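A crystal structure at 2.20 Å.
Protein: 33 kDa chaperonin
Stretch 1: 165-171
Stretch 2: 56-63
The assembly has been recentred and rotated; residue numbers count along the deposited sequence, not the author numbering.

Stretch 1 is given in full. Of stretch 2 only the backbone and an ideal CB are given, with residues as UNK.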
# COMPACT_ATOMS: atom_id res chain seq x y z
N ALA A 165 12.81 9.48 13.94
CA ALA A 165 12.20 9.84 15.23
C ALA A 165 11.29 11.01 14.99
O ALA A 165 11.71 12.01 14.38
CB ALA A 165 13.27 10.22 16.25
N PHE A 166 10.05 10.86 15.41
CA PHE A 166 9.05 11.95 15.45
C PHE A 166 8.63 12.20 16.89
O PHE A 166 8.40 11.27 17.66
CB PHE A 166 7.81 11.62 14.63
CG PHE A 166 7.99 11.69 13.14
CD1 PHE A 166 8.68 10.69 12.45
CD2 PHE A 166 7.40 12.70 12.42
CE1 PHE A 166 8.79 10.72 11.06
CE2 PHE A 166 7.54 12.77 11.07
CZ PHE A 166 8.20 11.76 10.37
N SER A 167 8.61 13.46 17.30
CA SER A 167 8.00 13.82 18.58
C SER A 167 6.98 14.88 18.35
O SER A 167 7.29 15.90 17.76
CB SER A 167 9.00 14.29 19.56
OG SER A 167 8.38 14.52 20.83
N ILE A 168 5.75 14.63 18.82
CA ILE A 168 4.55 15.40 18.45
C ILE A 168 3.65 15.60 19.66
O ILE A 168 3.45 14.68 20.45
CB ILE A 168 3.73 14.66 17.32
CG1 ILE A 168 4.52 14.50 16.01
CG2 ILE A 168 2.45 15.42 17.02
CD1 ILE A 168 3.81 13.67 14.96
N GLY A 169 3.09 16.81 19.80
CA GLY A 169 2.27 17.16 20.97
C GLY A 169 1.27 18.24 20.60
O GLY A 169 1.57 19.16 19.82
N VAL A 170 0.05 18.10 21.12
CA VAL A 170 -0.99 19.10 20.97
C VAL A 170 -1.59 19.37 22.38
O VAL A 170 -2.06 18.46 23.01
CB VAL A 170 -2.12 18.60 20.08
CG1 VAL A 170 -3.32 19.51 20.22
CG2 VAL A 170 -1.68 18.50 18.64
N LEU A 171 -1.50 20.61 22.84
CA LEU A 171 -2.17 21.09 24.07
C LEU A 171 -3.31 22.05 23.68
O LEU A 171 -3.13 23.07 23.04
CB LEU A 171 -1.18 21.81 24.97
CG LEU A 171 -1.64 22.21 26.35
CD1 LEU A 171 -1.82 20.94 27.21
CD2 LEU A 171 -0.66 23.20 27.04
N UNK A 56 -1.92 16.08 11.49
CA UNK A 56 -1.58 17.30 10.76
C UNK A 56 -0.12 17.70 11.00
O UNK A 56 0.57 18.06 10.08
CB UNK A 56 -2.51 18.44 11.17
N UNK A 57 0.33 17.64 12.24
CA UNK A 57 1.75 17.95 12.54
C UNK A 57 2.66 16.97 11.76
O UNK A 57 3.57 17.40 11.06
CB UNK A 57 2.02 17.86 14.04
N UNK A 58 2.38 15.68 11.88
CA UNK A 58 3.05 14.62 11.11
C UNK A 58 3.18 14.97 9.65
O UNK A 58 4.28 15.04 9.13
CB UNK A 58 2.29 13.30 11.25
N UNK A 59 2.06 15.18 8.98
CA UNK A 59 2.04 15.63 7.59
C UNK A 59 2.91 16.91 7.31
O UNK A 59 3.66 16.97 6.32
CB UNK A 59 0.59 15.90 7.19
N UNK A 60 2.80 17.91 8.18
CA UNK A 60 3.58 19.13 8.07
C UNK A 60 5.06 18.89 8.15
O UNK A 60 5.82 19.51 7.43
CB UNK A 60 3.17 20.12 9.16
N UNK A 61 5.47 18.00 9.05
CA UNK A 61 6.89 17.76 9.27
C UNK A 61 7.63 17.21 8.06
O UNK A 61 8.86 17.42 7.93
CB UNK A 61 7.06 16.79 10.44
N UNK A 62 6.90 16.53 7.16
CA UNK A 62 7.53 15.91 5.96
C UNK A 62 7.47 16.87 4.78
O UNK A 62 8.14 16.62 3.80
CB UNK A 62 6.84 14.59 5.59
N UNK A 63 6.74 17.99 4.88
CA UNK A 63 6.64 18.93 3.70
C UNK A 63 7.94 19.34 3.02
O UNK A 63 7.93 19.47 1.80
CB UNK A 63 5.95 20.22 4.15

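Stretch 1 is an extended strand whose side chains alternate. Phe166, Ile168 and Val170 point their CA-to-CB bonds toward stretch 2, Ser167 points away, and Gly169 has no side chain. The facing surface is therefore apolar, and a helix whose axis runs at 136° to the strand axis between N-to-C directions, with the axes 9.1 Å apart at closest approach, should answer with hydrocarbon rather than charge.

Position 56 has helical angles (-58/-44), and its ideal CB has no atom of stretch 1 within 5.5 Å. The strand thus sets no preference, and many helix-compatible residues would do. The deposited residue is Leu56, whose side chain is out of reach of the strand.

Position 57 lies directly across from the strand. Its CA lies 7.0 Å from the CA of Ile168, the nearest such pair, and its ideal CB points toward the strand, 3.9 Å from Ile168 CG2. An apolar chain is favoured; Val, Ile, Leu or Met are all plausible, with a longer one able to extend toward Val170. The residue is Ile57, with chi1 m and chi2 t. Its CD1 lies 3.8 Å from Ile168 CG2 and 3.6 Å from Val170 CG2, and it also reaches the backbone, 3.7 Å from Gly169 O. One methyl thus touches three successive strand residues, and Ile57 has the largest covered area of stretch 2, 70 Å².

At position 58 the CB direction is sideways, and the ideal CB would sit 4.0 Å from Ile168 CD1 and 5.3 Å from Phe166 CD2. A small residue, Gly or Ala, suits this close approach; the angles (-45/-60) are helical and do not demand glycine. It is Gly58, and the strand packs on its backbone: Ile168 CD1 is 3.9 Å from Gly58 N, while Phe166 CE2 is 4.4 Å from Gly58 O.

Position 59 points away and position 60 is out of reach, so the strand discriminates at neither; Ala is one of many helix formers that fit. Both are alanine. Ala60 N donates to Leu56 O at 2.9 Å, a regular helical bond.

Position 61 points toward the strand, its ideal CB 4.1 Å from Phe166 CE2. The aromatic ring and the Ile168 side chain offer an apolar surface suited to Leu, Ile or Met. Leu61, with chi1 m and chi2 t, places CD1 3.9 Å from Phe166 CD2, oblique to the ring, and 4.4 Å from Ile168 CG1, so a single methyl bridges two strand residues.

Position 62 is sideways, and its ideal CB has nothing of stretch 1 within 5.5 Å, so an apolar chain must extend to make contact. Val, Ile or Leu could do so. Val62 (chi1 m) brings CG1 to 4.2 Å from Phe166 CZ, near the ring plane, at its edge.

Position 63 is out of reach, leaving polar and apolar residues equally open. Thr63 turns back on its own stretch: its OG1 donates to Ala60 O at 2.6 Å.

No hydrogen bond joins the stretches; the 292 Å² buried between them comes from apolar side chains packing on each other and on nearby backbone.

Stretch 2, residues 56-63: LIGAALVT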
# COMPACT_ATOMS: atom_id res chain seq x y z
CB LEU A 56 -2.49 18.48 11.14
CG LEU A 56 -3.95 18.33 10.77
CD1 LEU A 56 -4.87 19.45 11.35
CD2 LEU A 56 -4.04 18.29 9.24
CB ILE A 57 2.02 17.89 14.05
CG1 ILE A 57 1.24 19.03 14.75
CG2 ILE A 57 3.52 17.98 14.38
CD1 ILE A 57 0.96 18.78 16.24
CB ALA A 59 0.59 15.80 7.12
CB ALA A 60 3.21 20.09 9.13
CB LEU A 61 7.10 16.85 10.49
CG LEU A 61 6.89 17.56 11.84
CD1 LEU A 61 6.87 16.54 12.95
CD2 LEU A 61 7.92 18.59 12.19
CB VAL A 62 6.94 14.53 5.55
CG1 VAL A 62 7.01 13.50 6.73
CG2 VAL A 62 5.49 14.67 5.18
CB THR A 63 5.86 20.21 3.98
OG1 THR A 63 6.29 20.82 5.19
CG2 THR A 63 4.34 19.90 4.18
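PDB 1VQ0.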